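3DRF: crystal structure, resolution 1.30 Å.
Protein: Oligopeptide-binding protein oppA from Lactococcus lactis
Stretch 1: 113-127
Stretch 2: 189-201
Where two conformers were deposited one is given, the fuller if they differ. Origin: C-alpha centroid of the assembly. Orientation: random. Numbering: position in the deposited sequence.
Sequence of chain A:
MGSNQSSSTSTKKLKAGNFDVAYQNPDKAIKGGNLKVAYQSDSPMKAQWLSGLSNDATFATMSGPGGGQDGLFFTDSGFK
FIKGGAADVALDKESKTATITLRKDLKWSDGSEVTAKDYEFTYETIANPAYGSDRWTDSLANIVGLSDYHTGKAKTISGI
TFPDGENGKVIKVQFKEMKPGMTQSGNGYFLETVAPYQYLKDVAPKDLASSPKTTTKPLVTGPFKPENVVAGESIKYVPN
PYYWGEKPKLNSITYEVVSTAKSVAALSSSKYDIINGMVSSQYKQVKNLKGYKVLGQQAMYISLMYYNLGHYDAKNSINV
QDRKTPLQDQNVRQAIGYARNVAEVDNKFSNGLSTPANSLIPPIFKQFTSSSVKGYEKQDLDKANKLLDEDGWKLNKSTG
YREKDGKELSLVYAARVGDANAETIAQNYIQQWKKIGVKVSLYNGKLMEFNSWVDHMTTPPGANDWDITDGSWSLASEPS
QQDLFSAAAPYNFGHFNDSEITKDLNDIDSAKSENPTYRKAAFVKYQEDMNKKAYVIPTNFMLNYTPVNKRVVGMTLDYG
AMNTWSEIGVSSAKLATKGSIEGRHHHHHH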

ATOM      1  N   GLU A 113     -23.186   0.883 -19.649  0.60  9.15           N
ATOM      2  CA  GLU A 113     -23.079  -0.360 -18.878  0.60  9.13           C
ATOM      3  C   GLU A 113     -21.646  -0.683 -18.498  0.60  8.21           C
ATOM      4  O   GLU A 113     -20.727  -0.488 -19.284  0.60  7.92           O
ATOM      5  CB  GLU A 113     -23.619  -1.553 -19.670  0.60 10.15           C
ATOM      6  CG  GLU A 113     -25.114  -1.541 -19.899  0.60 11.84           C
ATOM      7  CD  GLU A 113     -25.911  -1.705 -18.612  0.60 13.72           C
ATOM      8  OE1 GLU A 113     -25.613  -2.627 -17.823  0.60 14.47           O
ATOM      9  OE2 GLU A 113     -26.849  -0.910 -18.389  0.60 16.40           O
ATOM     10  N   VAL A 114     -21.470  -1.137 -17.243  1.00  7.66           N
ATOM     11  CA  VAL A 114     -20.245  -1.853 -16.906  1.00  6.88           C
ATOM     12  C   VAL A 114     -20.299  -3.298 -17.391  1.00  6.92           C
ATOM     13  O   VAL A 114     -21.279  -4.005 -17.156  1.00  7.21           O
ATOM     14  CB  VAL A 114     -19.983  -1.839 -15.388  1.00  6.74           C
ATOM     15  CG1 VAL A 114     -18.655  -2.509 -15.073  1.00  7.66           C
ATOM     16  CG2 VAL A 114     -20.008  -0.414 -14.858  1.00  8.13           C
ATOM     17  N   THR A 115     -19.325  -3.674 -18.186  1.00  7.29           N
ATOM     18  CA  THR A 115     -19.333  -4.958 -18.892  1.00  7.94           C
ATOM     19  C   THR A 115     -18.149  -5.841 -18.543  1.00  7.12           C
ATOM     20  O   THR A 115     -17.192  -5.438 -17.942  1.00  7.25           O
ATOM     21  CB  THR A 115     -19.263  -4.723 -20.465  1.00  9.57           C
ATOM     22  OG1 THR A 115     -17.971  -4.227 -20.806  1.00 12.78           O
ATOM     23  CG2 THR A 115     -20.410  -3.758 -20.921  1.00 12.38           C
ATOM     24  N   ALA A 116     -18.209  -7.067 -19.026  1.00  6.38           N
ATOM     25  CA  ALA A 116     -17.131  -8.076 -18.864  1.00  6.14           C
ATOM     26  C   ALA A 116     -15.782  -7.495 -19.370  1.00  6.40           C
ATOM     27  O   ALA A 116     -14.753  -7.657 -18.722  1.00  6.05           O
ATOM     28  CB  ALA A 116     -17.519  -9.373 -19.659  1.00  6.82           C
ATOM     29  N   LYS A 117     -15.806  -6.823 -20.513  1.00  6.18           N
ATOM     30  CA  LYS A 117     -14.588  -6.219 -21.046  1.00  6.01           C
ATOM     31  C   LYS A 117     -13.944  -5.148 -20.112  1.00  5.71           C
ATOM     32  O   LYS A 117     -12.757  -5.052 -20.043  1.00  5.73           O
ATOM     33  CB  LYS A 117     -14.892  -5.593 -22.424  1.00  6.14           C
ATOM     34  CG  LYS A 117     -13.714  -4.795 -23.077  1.00  6.60           C
ATOM     35  CD  LYS A 117     -12.433  -5.680 -23.248  1.00  6.36           C
ATOM     36  CE  LYS A 117     -11.316  -4.809 -23.933  1.00  6.88           C
ATOM     37  NZ  LYS A 117     -10.066  -5.678 -24.053  1.00  6.87           N
ATOM     38  N   ASP A 118     -14.780  -4.384 -19.386  1.00  5.47           N
ATOM     39  CA  ASP A 118     -14.267  -3.394 -18.394  1.00  5.79           C
ATOM     40  C   ASP A 118     -13.430  -4.065 -17.290  1.00  5.88           C
ATOM     41  O   ASP A 118     -12.543  -3.507 -16.790  1.00  5.85           O
ATOM     42  CB  ASP A 118     -15.450  -2.619 -17.788  1.00  5.55           C
ATOM     43  CG  ASP A 118     -16.184  -1.753 -18.811  1.00  5.69           C
ATOM     44  OD1 ASP A 118     -15.570  -1.363 -19.785  1.00  6.49           O
ATOM     45  OD2 ASP A 118     -17.335  -1.532 -18.598  1.00  6.95           O
ATOM     46  N   TYR A 119     -13.862  -5.261 -16.905  1.00  5.64           N
ATOM     47  CA  TYR A 119     -13.094  -6.040 -15.897  1.00  5.35           C
ATOM     48  C   TYR A 119     -11.738  -6.574 -16.434  1.00  5.56           C
ATOM     49  O   TYR A 119     -10.743  -6.428 -15.821  1.00  5.64           O
ATOM     50  CB  TYR A 119     -14.000  -7.173 -15.378  1.00  5.41           C
ATOM     51  CG  TYR A 119     -13.275  -7.982 -14.310  1.00  6.33           C
ATOM     52  CD1 TYR A 119     -12.883  -7.411 -13.073  1.00  6.24           C
ATOM     53  CD2 TYR A 119     -12.922  -9.289 -14.562  1.00  5.97           C
ATOM     54  CE1 TYR A 119     -12.188  -8.171 -12.115  1.00  5.99           C
ATOM     55  CE2 TYR A 119     -12.232 -10.056 -13.615  1.00  6.09           C
ATOM     56  CZ  TYR A 119     -11.856  -9.481 -12.408  1.00  5.36           C
ATOM     57  OH  TYR A 119     -11.169 -10.244 -11.466  1.00  6.30           O
ATOM     58  N   GLU A 120     -11.785  -7.196 -17.603  1.00  5.74           N
ATOM     59  CA  GLU A 120     -10.552  -7.631 -18.273  1.00  5.89           C
ATOM     60  C   GLU A 120      -9.622  -6.432 -18.533  1.00  5.46           C
ATOM     61  O   GLU A 120      -8.426  -6.546 -18.413  1.00  5.74           O
ATOM     62  CB  GLU A 120     -10.930  -8.368 -19.604  1.00  5.78           C
ATOM     63  CG  GLU A 120      -9.679  -8.843 -20.377  1.00  6.50           C
ATOM     64  CD  GLU A 120      -9.033  -7.776 -21.298  1.00  6.30           C
ATOM     65  OE1 GLU A 120      -9.603  -6.746 -21.536  1.00  6.44           O
ATOM     66  OE2 GLU A 120      -7.929  -8.104 -21.751  1.00  6.71           O
ATOM     67  N   PHE A 121     -10.202  -5.276 -18.862  1.00  5.38           N
ATOM     68  CA  PHE A 121      -9.341  -4.111 -19.196  1.00  5.36           C
ATOM     69  C   PHE A 121      -8.465  -3.646 -18.002  1.00  5.38           C
ATOM     70  O   PHE A 121      -7.358  -3.267 -18.217  1.00  5.48           O
ATOM     71  CB  PHE A 121     -10.192  -2.943 -19.785  1.00  5.50           C
ATOM     72  CG  PHE A 121      -9.346  -1.828 -20.355  1.00  5.61           C
ATOM     73  CD1 PHE A 121      -9.550  -0.530 -19.949  1.00  6.47           C
ATOM     74  CD2 PHE A 121      -8.352  -2.094 -21.277  1.00  7.20           C
ATOM     75  CE1 PHE A 121      -8.797   0.491 -20.464  1.00  8.18           C
ATOM     76  CE2 PHE A 121      -7.561  -1.031 -21.822  1.00  8.54           C
ATOM     77  CZ  PHE A 121      -7.796   0.236 -21.374  1.00  8.71           C
ATOM     78  N   THR A 122      -8.983  -3.776 -16.771  1.00  5.29           N
ATOM     79  CA  THR A 122      -8.152  -3.544 -15.550  1.00  5.41           C
ATOM     80  C   THR A 122      -6.805  -4.349 -15.656  1.00  5.16           C
ATOM     81  O   THR A 122      -5.751  -3.845 -15.390  1.00  5.38           O
ATOM     82  CB  THR A 122      -8.918  -4.052 -14.347  1.00  5.27           C
ATOM     83  OG1 THR A 122     -10.103  -3.202 -14.205  1.00  5.65           O
ATOM     84  CG2 THR A 122      -8.039  -3.961 -13.075  1.00  6.49           C
ATOM     85  N   TYR A 123      -6.896  -5.613 -16.078  1.00  5.14           N
ATOM     86  CA  TYR A 123      -5.685  -6.471 -16.170  1.00  4.85           C
ATOM     87  C   TYR A 123      -4.699  -5.900 -17.200  1.00  5.12           C
ATOM     88  O   TYR A 123      -3.554  -5.939 -16.965  1.00  5.58           O
ATOM     89  CB  TYR A 123      -6.049  -7.895 -16.553  1.00  4.96           C
ATOM     90  CG  TYR A 123      -6.743  -8.666 -15.400  1.00  4.80           C
ATOM     91  CD1 TYR A 123      -8.125  -8.545 -15.180  1.00  4.80           C
ATOM     92  CD2 TYR A 123      -6.020  -9.446 -14.494  1.00  5.37           C
ATOM     93  CE1 TYR A 123      -8.779  -9.235 -14.147  1.00  4.71           C
ATOM     94  CE2 TYR A 123      -6.677 -10.146 -13.429  1.00  5.37           C
ATOM     95  CZ  TYR A 123      -8.042 -10.059 -13.302  1.00  4.86           C
ATOM     96  OH  TYR A 123      -8.638 -10.739 -12.256  1.00  5.62           O
ATOM     97  N   GLU A 124      -5.205  -5.380 -18.310  1.00  5.51           N
ATOM     98  CA  GLU A 124      -4.342  -4.801 -19.316  1.00  5.35           C
ATOM     99  C   GLU A 124      -3.661  -3.555 -18.781  1.00  4.96           C
ATOM    100  O   GLU A 124      -2.548  -3.314 -19.067  1.00  5.27           O
ATOM    101  CB  GLU A 124      -5.135  -4.429 -20.594  1.00  5.59           C
ATOM    102  CG  GLU A 124      -5.787  -5.704 -21.308  1.00  6.23           C
ATOM    103  CD  GLU A 124      -6.389  -5.403 -22.648  1.00  6.37           C
ATOM    104  OE1 GLU A 124      -6.194  -4.318 -23.085  1.00  7.03           O
ATOM    105  OE2 GLU A 124      -7.084  -6.257 -23.176  1.00  6.55           O
ATOM    106  N   THR A 125      -4.369  -2.763 -17.975  1.00  5.49           N
ATOM    107  CA  THR A 125      -3.736  -1.531 -17.445  1.00  5.69           C
ATOM    108  C   THR A 125      -2.501  -1.816 -16.590  1.00  5.87           C
ATOM    109  O   THR A 125      -1.652  -1.006 -16.531  1.00  6.00           O
ATOM    110  CB  THR A 125      -4.700  -0.594 -16.693  1.00  5.66           C
ATOM    111  OG1 THR A 125      -5.109  -1.189 -15.431  1.00  5.85           O
ATOM    112  CG2 THR A 125      -5.917  -0.209 -17.538  1.00  6.80           C
ATOM    113  N   ILE A 126      -2.489  -2.969 -15.914  1.00  5.72           N
ATOM    114  CA  ILE A 126      -1.296  -3.385 -15.152  1.00  5.49           C
ATOM    115  C   ILE A 126      -0.271  -4.183 -15.995  1.00  5.56           C
ATOM    116  O   ILE A 126       0.901  -3.967 -15.890  1.00  6.84           O
ATOM    117  CB  ILE A 126      -1.738  -4.231 -13.909  1.00  5.67           C
ATOM    118  CG1 ILE A 126      -2.567  -3.304 -12.963  1.00  5.86           C
ATOM    119  CG2 ILE A 126      -0.496  -4.790 -13.228  1.00  6.84           C
ATOM    120  CD1 ILE A 126      -3.139  -4.096 -11.717  1.00  8.21           C
ATOM    121  N   ALA A 127      -0.777  -5.117 -16.797  1.00  5.13           N
ATOM    122  CA  ALA A 127       0.097  -6.088 -17.518  1.00  5.42           C
ATOM    123  C   ALA A 127       0.757  -5.602 -18.829  1.00  5.53           C
ATOM    124  O   ALA A 127       1.813  -6.065 -19.161  1.00  5.93           O
ATOM    125  CB  ALA A 127      -0.684  -7.413 -17.765  1.00  6.33           C
TER
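Stretch 2, residues 189-201: YFLETVAPYQYLK

The apolar centre has two parts. In one, Leu-191, in the m,t rotamer, points toward the helix of residues 116-127 and loses 111 Å² to stretch 1. Leu-191 CD1 lies over one face of the Tyr-123 ring, 3.8 Å from the centroid, while the same Leu-191 CD1 is 3.7 Å from Ile-126 CD1 and 3.8 Å from Thr-122 CG2. Leu-191 CD1 thus meets Thr-122, Tyr-123 and Ile-126, a spacing that fits neighbouring turns of a helix. In the other, Phe-121 takes up Ala-195 and Tyr-197. Ala-195 CB approaches Phe-121 CD1 at 3.7 Å, and the edge of Tyr-197 is turned toward the face of Phe-121, with ring centroids 5.1 Å apart and planes at 70°. Val-194 makes a separate apolar patch, Val-194 CG1 lying 3.8 Å from Val-114 CG1 and 4.0 Å from Tyr-119 CB.

Around this packing, stretch 2 lies along the helix as a largely extended segment and then, after Pro-196 at the N-cap position, turns into a short helix beginning at Tyr-197. It runs against the direction of the first helix: Leu-191 sits by Tyr-123 and Ile-126, Val-194 by Tyr-119, with Val-194 CA and Tyr-119 CA 4.5 Å apart, and Tyr-197 by Lys-117. Together the two stretches bury 841 Å².

Lys-117 carries the packing over to charge. Lys-117 CE sits over the Tyr-197 ring, 3.5 Å from the centroid, and Lys-117 NZ keeps a cation-pi contact at 4.7 Å from that centroid while forming a salt bridge with Glu-120 OE1 at 2.8 Å.

The polar contacts follow a rule: side chains of the helix meet backbone groups of the non-helical segment, while Leu-191 and Phe-121 supply apolar contacts. Tyr-123 OH accepts from Leu-191 N at 2.9 Å and donates to Tyr-119 OH at 2.7 Å; Tyr-119 OH in turn donates to Leu-191 O at 2.7 Å, so two tyrosines serve both backbone groups of one residue. Thr-122 OG1 donates to Thr-193 O at 2.8 Å, and also accepts from a water that lies 2.8 Å from Thr-193 OG1. Asp-118 binds through both its backbone and its side chain. Asp-118 O accepts from Ala-195 N at 3.1 Å, nearly straight, and Asp-118 OD1 accepts from Tyr-197 N at 3.0 Å at the start of the second helix. A second water donates to Asp-118 OD1 at 2.8 Å and accepts from Gln-198 N at 2.9 Å, extending that anchor by one residue. Asp-118 OD2 accepts from Thr-115 N at 3.0 Å, tying the start of the first helix to the start of the second.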

ATOM      1  N   TYR A 189      -4.380 -12.366  -6.393  1.00  5.72           N
ATOM      2  CA  TYR A 189      -4.387 -13.405  -7.475  1.00  5.69           C
ATOM      3  C   TYR A 189      -5.467 -13.173  -8.540  1.00  5.86           C
ATOM      4  O   TYR A 189      -5.328 -13.606  -9.629  1.00  6.00           O
ATOM      5  CB  TYR A 189      -4.445 -14.819  -6.860  1.00  5.77           C
ATOM      6  CG  TYR A 189      -3.137 -15.172  -6.151  1.00  5.91           C
ATOM      7  CD1 TYR A 189      -2.041 -15.561  -6.874  1.00  5.77           C
ATOM      8  CD2 TYR A 189      -2.997 -15.054  -4.761  1.00  5.07           C
ATOM      9  CE1 TYR A 189      -0.826 -15.881  -6.266  1.00  6.01           C
ATOM     10  CE2 TYR A 189      -1.776 -15.347  -4.121  1.00  5.68           C
ATOM     11  CZ  TYR A 189      -0.696 -15.761  -4.898  1.00  5.32           C
ATOM     12  OH  TYR A 189       0.532 -16.060  -4.347  1.00  5.87           O
ATOM     13  N   PHE A 190      -6.529 -12.470  -8.175  1.00  5.68           N
ATOM     14  CA  PHE A 190      -7.472 -11.896  -9.159  1.00  5.88           C
ATOM     15  C   PHE A 190      -7.794 -10.500  -8.666  1.00  5.92           C
ATOM     16  O   PHE A 190      -7.775 -10.215  -7.513  1.00  6.41           O
ATOM     17  CB  PHE A 190      -8.709 -12.764  -9.432  1.00  6.35           C
ATOM     18  CG  PHE A 190      -9.603 -12.996  -8.227  1.00  5.81           C
ATOM     19  CD1 PHE A 190     -10.654 -12.116  -7.925  1.00  7.10           C
ATOM     20  CD2 PHE A 190      -9.408 -14.129  -7.403  1.00  6.84           C
ATOM     21  CE1 PHE A 190     -11.487 -12.367  -6.812  1.00  8.06           C
ATOM     22  CE2 PHE A 190     -10.228 -14.349  -6.315  1.00  7.10           C
ATOM     23  CZ  PHE A 190     -11.261 -13.518  -6.019  1.00  7.41           C
ATOM     24  N   LEU A 191      -8.036  -9.630  -9.616  1.00  5.54           N
ATOM     25  CA  LEU A 191      -8.250  -8.197  -9.343  1.00  5.19           C
ATOM     26  C   LEU A 191      -9.731  -7.926  -9.067  1.00  5.13           C
ATOM     27  O   LEU A 191     -10.583  -8.728  -9.347  1.00  5.98           O
ATOM     28  CB  LEU A 191      -7.708  -7.325 -10.531  1.00  5.23           C
ATOM     29  CG  LEU A 191      -6.193  -7.549 -10.851  1.00  5.37           C
ATOM     30  CD1 LEU A 191      -5.742  -6.766 -12.109  1.00  7.37           C
ATOM     31  CD2 LEU A 191      -5.301  -7.184  -9.585  1.00  7.45           C
ATOM     32  N   GLU A 192      -9.992  -6.726  -8.563  1.00  5.13           N
ATOM     33  CA  GLU A 192     -11.313  -6.439  -7.979  1.00  5.66           C
ATOM     34  C   GLU A 192     -11.900  -5.134  -8.421  1.00  5.78           C
ATOM     35  O   GLU A 192     -12.807  -4.662  -7.809  1.00  6.72           O
ATOM     36  CB  GLU A 192     -11.221  -6.471  -6.417  1.00  5.84           C
ATOM     37  CG  GLU A 192     -10.591  -7.773  -5.842  1.00  6.32           C
ATOM     38  CD  GLU A 192     -10.567  -7.814  -4.328  1.00  6.93           C
ATOM     39  OE1 GLU A 192     -11.459  -7.288  -3.674  1.00  7.58           O
ATOM     40  OE2 GLU A 192      -9.652  -8.407  -3.836  1.00  7.44           O
ATOM     41  N   THR A 193     -11.362  -4.550  -9.488  1.00  5.38           N
ATOM     42  CA  THR A 193     -11.862  -3.269 -10.023  1.00  5.61           C
ATOM     43  C   THR A 193     -12.143  -3.388 -11.520  1.00  5.73           C
ATOM     44  O   THR A 193     -11.673  -4.269 -12.151  1.00  5.71           O
ATOM     45  CB  THR A 193     -10.821  -2.125  -9.778  1.00  5.73           C
ATOM     46  OG1 THR A 193      -9.595  -2.439 -10.462  1.00  6.21           O
ATOM     47  CG2 THR A 193     -10.506  -1.966  -8.268  1.00  6.38           C
ATOM     48  N   VAL A 194     -12.935  -2.439 -12.005  1.00  5.79           N
ATOM     49  CA  VAL A 194     -13.217  -2.239 -13.443  1.00  6.04           C
ATOM     50  C   VAL A 194     -12.655  -0.890 -13.932  1.00  5.73           C
ATOM     51  O   VAL A 194     -12.464   0.003 -13.205  1.00  5.93           O
ATOM     52  CB  VAL A 194     -14.770  -2.285 -13.722  1.00  6.38           C
ATOM     53  CG1 VAL A 194     -15.274  -3.729 -13.695  1.00  6.31           C
ATOM     54  CG2 VAL A 194     -15.577  -1.410 -12.734  1.00  6.15           C
ATOM     55  N   ALA A 195     -12.380  -0.861 -15.213  1.00  5.64           N
ATOM     56  CA  ALA A 195     -11.922   0.356 -15.924  1.00  5.48           C
ATOM     57  C   ALA A 195     -12.829   0.567 -17.117  1.00  5.49           C
ATOM     58  O   ALA A 195     -13.197  -0.404 -17.763  1.00  5.91           O
ATOM     59  CB  ALA A 195     -10.445   0.176 -16.379  1.00  5.90           C
ATOM     60  N   PRO A 196     -13.174   1.813 -17.397  1.00  5.58           N
ATOM     61  CA  PRO A 196     -14.191   2.088 -18.432  1.00  5.55           C
ATOM     62  C   PRO A 196     -13.591   2.044 -19.865  1.00  5.86           C
ATOM     63  O   PRO A 196     -13.237   3.074 -20.436  1.00  6.36           O
ATOM     64  CB  PRO A 196     -14.706   3.473 -18.023  1.00  5.84           C
ATOM     65  CG  PRO A 196     -13.464   4.145 -17.349  1.00  6.35           C
ATOM     66  CD  PRO A 196     -12.836   2.994 -16.584  1.00  5.99           C
ATOM     67  N   TYR A 197     -13.547   0.830 -20.404  1.00  6.36           N
ATOM     68  CA  TYR A 197     -12.881   0.601 -21.695  1.00  6.77           C
ATOM     69  C   TYR A 197     -13.454   1.443 -22.859  1.00  6.51           C
ATOM     70  O   TYR A 197     -12.722   2.019 -23.563  1.00  6.49           O
ATOM     71  CB  TYR A 197     -12.880  -0.896 -22.028  1.00  6.89           C
ATOM     72  CG  TYR A 197     -12.350  -1.170 -23.421  1.00  7.57           C
ATOM     73  CD1 TYR A 197     -11.004  -1.080 -23.701  1.00  8.35           C
ATOM     74  CD2 TYR A 197     -13.220  -1.473 -24.457  1.00  8.73           C
ATOM     75  CE1 TYR A 197     -10.540  -1.324 -24.996  1.00  9.74           C
ATOM     76  CE2 TYR A 197     -12.755  -1.734 -25.747  1.00  9.33           C
ATOM     77  CZ  TYR A 197     -11.426  -1.629 -25.977  1.00  9.73           C
ATOM     78  OH  TYR A 197     -10.897  -1.866 -27.248  1.00 13.33           O
ATOM     79  N   GLN A 198     -14.767   1.522 -22.991  1.00  7.19           N
ATOM     80  CA  GLN A 198     -15.318   2.313 -24.107  1.00  7.20           C
ATOM     81  C   GLN A 198     -14.957   3.793 -23.980  1.00  7.42           C
ATOM     82  O   GLN A 198     -14.753   4.426 -24.955  1.00  8.76           O
ATOM     83  CB  GLN A 198     -16.850   2.144 -24.209  1.00  7.75           C
ATOM     84  CG  GLN A 198     -17.324   0.777 -24.706  1.00  7.99           C
ATOM     85  CD  GLN A 198     -16.791   0.420 -26.088  1.00  8.51           C
ATOM     86  OE1 GLN A 198     -16.645   1.242 -26.944  1.00  8.58           O
ATOM     87  NE2 GLN A 198     -16.507  -0.835 -26.275  1.00 11.00           N
ATOM     88  N   TYR A 199     -14.883   4.308 -22.759  1.00  7.47           N
ATOM     89  CA  TYR A 199     -14.495   5.721 -22.512  1.00  7.29           C
ATOM     90  C   TYR A 199     -13.000   6.026 -22.820  1.00  7.62           C
ATOM     91  O   TYR A 199     -12.668   7.088 -23.215  1.00  8.27           O
ATOM     92  CB  TYR A 199     -14.797   6.030 -21.052  1.00  7.49           C
ATOM     93  CG  TYR A 199     -14.675   7.485 -20.621  1.00  7.80           C
ATOM     94  CD1 TYR A 199     -15.471   8.492 -21.210  1.00  9.13           C
ATOM     95  CD2 TYR A 199     -13.840   7.847 -19.578  1.00  7.45           C
ATOM     96  CE1 TYR A 199     -15.408   9.796 -20.777  1.00  9.92           C
ATOM     97  CE2 TYR A 199     -13.766   9.163 -19.149  1.00  8.22           C
ATOM     98  CZ  TYR A 199     -14.548  10.119 -19.775  1.00  9.17           C
ATOM     99  OH  TYR A 199     -14.491  11.453 -19.375  1.00 10.17           O
ATOM    100  N   LEU A 200     -12.158   5.036 -22.604  1.00  7.30           N
ATOM    101  CA  LEU A 200     -10.702   5.177 -22.603  1.00  7.83           C
ATOM    102  C   LEU A 200      -9.985   4.572 -23.821  1.00  8.54           C
ATOM    103  O   LEU A 200      -8.815   4.752 -23.968  1.00  8.17           O
ATOM    104  CB  LEU A 200     -10.140   4.516 -21.310  1.00  7.70           C
ATOM    105  CG  LEU A 200     -10.643   5.148 -19.980  1.00  7.26           C
ATOM    106  CD1 LEU A 200     -10.028   4.379 -18.759  1.00  8.90           C
ATOM    107  CD2 LEU A 200     -10.258   6.640 -19.897  1.00  7.60           C
ATOM    108  N   LYS A 201     -10.720   3.873 -24.673  1.00  9.10           N
ATOM    109  CA  LYS A 201     -10.102   3.076 -25.741  1.00 10.64           C
ATOM    110  C   LYS A 201      -9.421   3.910 -26.842  1.00 11.39           C
ATOM    111  O   LYS A 201      -8.637   3.383 -27.523  1.00 13.79           O
ATOM    112  CB  LYS A 201     -11.108   2.113 -26.371  1.00 10.60           C
ATOM    113  CG  LYS A 201     -12.196   2.819 -27.070  1.00 10.78           C
ATOM    114  CD  LYS A 201     -13.121   1.792 -27.786  1.00 11.04           C
ATOM    115  CE  LYS A 201     -14.136   2.547 -28.648  1.00 11.46           C
ATOM    116  NZ  LYS A 201     -15.074   1.570 -29.272  1.00 11.19           N
TER
HETATM  117  O   HOH W   1     -16.771   0.910 -20.945  1.00 10.35           O
HETATM  118  O   HOH W   2      -9.312  -0.879 -12.734  1.00  7.10           O